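Local coordinates for protein 3,4-dihydroxy-2-butanone 4-phosphate synthase (Acinetobacter baumannii, PDB 6MNZ) that probably catalyses conversion of D-ribulose 5-phosphate to formate and 3,4-dihydroxy-2-butanone 4-phosphate, a step that feeds riboflavin biosynthesis, at residues G135-R140 with T144-D149; V10-I13 with M18-L21. One frame throughout, in Å; residues are numbered along the deposited sequence.

Interaction 1 of 2, residues G135-R140 with T144-D149. With SO4 (sulfate ion), chain C.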
loop_
_atom_site.group_PDB
_atom_site.type_symbol
_atom_site.label_atom_id
_atom_site.label_comp_id
_atom_site.label_asym_id
_atom_site.label_seq_id
_atom_site.Cartn_x
_atom_site.Cartn_y
_atom_site.Cartn_z
ATOM N N GLY A 135 -7.571 13.553 7.740
ATOM C CA GLY A 135 -8.594 14.356 7.109
ATOM C C GLY A 135 -10.007 14.041 7.534
ATOM O O GLY A 135 -10.954 14.614 6.989
ATOM N N GLY A 136 -10.183 13.099 8.457
ATOM C CA GLY A 136 -11.514 12.796 8.943
ATOM C C GLY A 136 -12.343 12.099 7.883
ATOM O O GLY A 136 -11.832 11.338 7.053
ATOM N N VAL A 137 -13.615 12.478 7.821
ATOM C CA VAL A 137 -14.601 11.798 6.990
ATOM C C VAL A 137 -14.358 12.135 5.523
ATOM O O VAL A 137 -15.040 11.615 4.633
ATOM C CB VAL A 137 -16.026 12.186 7.433
ATOM C CG1 VAL A 137 -17.061 11.624 6.501
ATOM C CG2 VAL A 137 -16.292 11.699 8.844
ATOM N N LEU A 138 -13.330 12.939 5.248
ATOM C CA LEU A 138 -12.987 13.234 3.860
ATOM C C LEU A 138 -12.513 11.990 3.119
ATOM O O LEU A 138 -12.559 11.959 1.884
ATOM C CB LEU A 138 -11.909 14.312 3.797
ATOM C CG LEU A 138 -12.303 15.699 4.300
ATOM C CD1 LEU A 138 -11.073 16.592 4.340
ATOM C CD2 LEU A 138 -13.392 16.305 3.431
ATOM N N HIS A 139 -11.850 11.074 3.823
ATOM C CA HIS A 139 -11.138 9.973 3.187
ATOM C C HIS A 139 -11.652 8.610 3.616
ATOM O O HIS A 139 -12.045 7.807 2.762
ATOM C CB HIS A 139 -9.637 10.092 3.488
ATOM C CG HIS A 139 -9.086 11.464 3.262
ATOM N ND1 HIS A 139 -9.111 12.077 2.028
ATOM C CD2 HIS A 139 -8.620 12.391 4.131
ATOM C CE1 HIS A 139 -8.661 13.315 2.144
ATOM N NE2 HIS A 139 -8.313 13.515 3.402
ATOM N N ARG A 140 -11.705 8.340 4.918
ATOM C CA ARG A 140 -12.386 7.165 5.445
ATOM C C ARG A 140 -13.757 7.577 5.962
ATOM O O ARG A 140 -13.855 8.354 6.919
ATOM C CB ARG A 140 -11.571 6.506 6.558
ATOM C CG ARG A 140 -12.005 5.083 6.858
ATOM C CD ARG A 140 -11.369 4.554 8.134
ATOM N NE ARG A 140 -12.341 4.435 9.218
ATOM C CZ ARG A 140 -12.349 3.461 10.124
ATOM N NH1 ARG A 140 -11.319 2.629 10.211
ATOM N NH2 ARG A 140 -13.236 3.495 11.109
ATOM N N THR A 144 -15.773 6.214 13.147
ATOM C CA THR A 144 -14.657 6.793 13.886
ATOM C C THR A 144 -14.382 8.219 13.428
ATOM O O THR A 144 -14.370 9.157 14.234
ATOM C CB THR A 144 -13.413 5.919 13.706
ATOM O OG1 THR A 144 -13.682 4.601 14.200
ATOM C CG2 THR A 144 -12.215 6.512 14.448
ATOM N N GLU A 145 -14.088 8.391 12.139
ATOM C CA GLU A 145 -13.887 9.728 11.594
ATOM C C GLU A 145 -15.136 10.582 11.748
ATOM O O GLU A 145 -15.036 11.777 12.052
ATOM C CB GLU A 145 -13.484 9.634 10.122
ATOM C CG GLU A 145 -12.081 9.090 9.893
ATOM C CD GLU A 145 -11.982 7.597 10.137
ATOM O OE1 GLU A 145 -12.899 6.862 9.714
ATOM O OE2 GLU A 145 -10.928 7.145 10.631
ATOM N N ALA A 146 -16.316 9.960 11.696
ATOM C CA ALA A 146 -17.556 10.725 11.736
ATOM C C ALA A 146 -17.812 11.280 13.130
ATOM O O ALA A 146 -18.216 12.439 13.279
ATOM C CB ALA A 146 -18.724 9.853 11.281
ATOM N N GLY A 147 -17.527 10.488 14.164
ATOM C CA GLY A 147 -17.670 10.985 15.521
ATOM C C GLY A 147 -16.774 12.175 15.804
ATOM O O GLY A 147 -17.215 13.173 16.377
ATOM N N CYS A 148 -15.524 12.116 15.339
ATOM C CA CYS A 148 -14.599 13.221 15.558
ATOM C C CYS A 148 -15.047 14.464 14.800
ATOM O O CYS A 148 -15.146 15.554 15.374
ATOM C CB CYS A 148 -13.187 12.812 15.135
ATOM S SG CYS A 148 -12.417 11.580 16.208
ATOM N N ASP A 149 -15.232 14.339 13.483
ATOM C CA ASP A 149 -15.573 15.503 12.675
ATOM C C ASP A 149 -16.880 16.137 13.132
ATOM O O ASP A 149 -16.970 17.367 13.228
ATOM C CB ASP A 149 -15.666 15.110 11.201
ATOM C CG ASP A 149 -14.320 14.738 10.613
ATOM O OD1 ASP A 149 -13.287 15.170 11.167
ATOM O OD2 ASP A 149 -14.296 14.004 9.605
HETATM S S SO4 C . -15.804 2.532 11.980
HETATM O O1 SO4 C . -15.156 3.841 11.977
HETATM O O2 SO4 C . -17.078 2.621 11.276
HETATM O O3 SO4 C . -16.036 2.119 13.359
HETATM O O4 SO4 C . -14.964 1.543 11.313
#

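Interaction 2 of 2, residues V10-I13 with M18-L21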
loop_
_atom_site.group_PDB
_atom_site.type_symbol
_atom_site.label_atom_id
_atom_site.label_comp_id
_atom_site.label_asym_id
_atom_site.label_seq_id
_atom_site.Cartn_x
_atom_site.Cartn_y
_atom_site.Cartn_z
ATOM N N VAL A 10 -25.092 18.437 14.315
ATOM C CA VAL A 10 -24.015 19.195 14.943
ATOM C C VAL A 10 -24.525 19.918 16.185
ATOM O O VAL A 10 -23.812 20.036 17.187
ATOM C CB VAL A 10 -23.392 20.179 13.937
ATOM C CG1 VAL A 10 -22.288 20.989 14.595
ATOM C CG2 VAL A 10 -22.855 19.437 12.722
ATOM N N ALA A 11 -25.777 20.385 16.153
ATOM C CA ALA A 11 -26.280 21.210 17.247
ATOM C C ALA A 11 -26.561 20.371 18.486
ATOM O O ALA A 11 -26.322 20.819 19.614
ATOM C CB ALA A 11 -27.541 21.950 16.804
ATOM N N ASP A 12 -27.063 19.150 18.299
ATOM C CA ASP A 12 -27.307 18.269 19.436
ATOM C C ASP A 12 -26.001 17.833 20.085
ATOM O O ASP A 12 -25.894 17.802 21.317
ATOM C CB ASP A 12 -28.114 17.053 18.989
ATOM C CG ASP A 12 -29.605 17.317 18.990
ATOM O OD1 ASP A 12 -30.379 16.341 19.031
ATOM O OD2 ASP A 12 -29.997 18.500 19.076
ATOM N N ILE A 13 -24.963 17.615 19.278
ATOM C CA ILE A 13 -23.652 17.294 19.830
ATOM C C ILE A 13 -23.137 18.460 20.663
ATOM O O ILE A 13 -22.687 18.279 21.800
ATOM C CB ILE A 13 -22.674 16.929 18.698
ATOM C CG1 ILE A 13 -23.062 15.589 18.067
ATOM C CG2 ILE A 13 -21.245 16.885 19.218
ATOM C CD1 ILE A 13 -22.834 14.379 18.964
ATOM N N MET A 18 -27.158 12.775 22.435
ATOM C CA MET A 18 -26.682 11.769 21.499
ATOM C C MET A 18 -27.291 11.984 20.118
ATOM O O MET A 18 -28.318 12.645 19.955
ATOM C CB MET A 18 -27.018 10.364 21.999
ATOM C CG MET A 18 -26.496 10.059 23.389
ATOM S SD MET A 18 -26.664 8.318 23.821
ATOM C CE MET A 18 -25.956 8.314 25.466
ATOM N N VAL A 19 -26.653 11.376 19.119
ATOM C CA VAL A 19 -27.174 11.341 17.760
ATOM C C VAL A 19 -26.765 10.014 17.145
ATOM O O VAL A 19 -25.753 9.423 17.529
ATOM C CB VAL A 19 -26.666 12.529 16.908
ATOM C CG1 VAL A 19 -27.149 13.853 17.488
ATOM C CG2 VAL A 19 -25.148 12.504 16.808
ATOM N N ILE A 20 -27.632 9.477 16.294
ATOM C CA ILE A 20 -27.361 8.223 15.603
ATOM C C ILE A 20 -26.753 8.539 14.245
ATOM O O ILE A 20 -27.225 9.432 13.533
ATOM C CB ILE A 20 -28.644 7.388 15.451
ATOM C CG1 ILE A 20 -29.195 7.005 16.823
ATOM C CG2 ILE A 20 -28.369 6.139 14.629
ATOM C CD1 ILE A 20 -30.599 6.453 16.783
ATOM N N LEU A 21 -25.660 7.853 13.918
ATOM C CA LEU A 21 -24.965 8.032 12.649
ATOM C C LEU A 21 -24.881 6.685 11.950
ATOM O O LEU A 21 -24.322 5.729 12.499
ATOM C CB LEU A 21 -23.567 8.618 12.861
ATOM C CG LEU A 21 -23.439 10.133 12.686
ATOM C CD1 LEU A 21 -22.050 10.599 13.096
ATOM C CD2 LEU A 21 -23.738 10.554 11.254
HETATM O O HOH W 1 -30.611 13.783 18.852
#

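Interaction 1 of 2, residues G135-R140 with T144-D149
Gly136, in the loop that leads into helix 143-153, brings its CA within 4.7 Å of the CA of Glu145, so the loop runs against the first turns of the helix. At positive phi, Gly136 leaves the backbone N of Val137 facing Asp149. That N-H donates to Asp149 OD2, fairly straight at 156°; the N-to-OD2 length of 2.4 Å is too short to lean on at 2.66 Å resolution. Asp149 is further paired with Arg152 through OD1 and with Arg199 through OD2. Val137 meets the helix with one branch: CG2, anti to the carbonyl carbon, lies 3.9 Å from Ala146 CB, and Ile192 and Ile196 of helix 192-202 also pack on Val137.

Arg140 and Glu145 form the salt bridge. Their chains cross at about a right angle, with guanidinium and carboxylate planes 71° apart, so this is not a coplanar, two-pronged (bidentate) pair. Arg140 NE reaches Glu145 OE1 at 2.5 Å, a weak and bent bond, while OE2 lies over one face of the guanidinium and accepts from the backbone N of Gln133. The bend of Glu145 at chi2 turns its carboxylate toward Arg140.

At the start of the helix, sulfate O1 takes a nearly straight hydrogen bond from Thr144 N (2.7 Å) and another from Thr144 OG1; His143 and Arg27 bind the ion too. Arg140 NH2 is modelled implausibly close to it, so the exact placement of the Arg140 tip against the ion is doubtful. Arg140, His143 and Thr144 are predicted to bind D-ribulose 5-phosphate, consistent with the sulfate marking an anion pocket, perhaps that of the substrate phosphate. Held by Gln133 N and paired with Arg140 NE, Glu145 probably helps position this arginine from the second shell.

Interaction 2 of 2, residues V10-I13 with M18-L21
Val19 sets one methyl against Asp12 and the other against Ile13, where helix 6-15 packs on strand 19-22 of the mixed six-stranded sheet in the alpha/beta fold of the DHBP synthase part of the chain. Helix and strand follow one another through a short connection, and the CA atoms of Ile13 and Met18 come nearest, 6.5 Å apart. The contact is small, and its apolar part rests on the two methyl branches of Val19, whose CB points toward the helix.

Each branch has its own partner. CG1, anti to the carbonyl carbon (chi1 -63°), touches Asp12 CB at 3.7 Å, so it meets the aliphatic root of the aspartate and not its carboxylate. CG2 meets Ile13 CD1 at 3.7 Å and lies 3.9 Å from Ile13 CG1. Ile13 and Val19 cross at about a right angle: the end of the isoleucine chain swings in across the valine branch, although its CB does not set out toward the strand. The bend at chi2 (-70°) carries CD1 there.

Leu150 of helix 143-153 packs on both Ile13 and Val19, while Ala36 and Val34 of strand 31-36 add to the same apolar layer. Met18 turns its CB away from helix 6-15 and lays its thioether chain among Asp44, Phe47 and Met48 of helix 42-52, so only its backbone serves this contact.

The polar side of the join is bridged by water. Asp12 OD1 also makes a weak, long ion pair with Lys188, the residue whose backbone is hydrogen-bonded to Ile20. Between helix and strand, one water molecule lies 2.6 Å from Asp12 OD1 and 2.8 Å from Met18 O.

Interaction 2 closes early in the chain, before interaction 1 opens; their centres lie 15 Å apart, both within the DHBP synthase part. Helix 143-153 joins them. Its first turns form one half of interaction 1, and further along the helix Leu150 reaches interaction 2. The two contacts also touch directly, Ala146 CB lying 3.9 Å from Leu21 CD1. One helix therefore links the sheet strand 19-22 to the loop of residues 135-140 and to the sulfate site at the start of the helix. Leu138 and His139 of the loop also touch strand 220-228 of the GTP cyclohydrolase II-like part, so interaction 1 lies close to where the two parts of the chain meet.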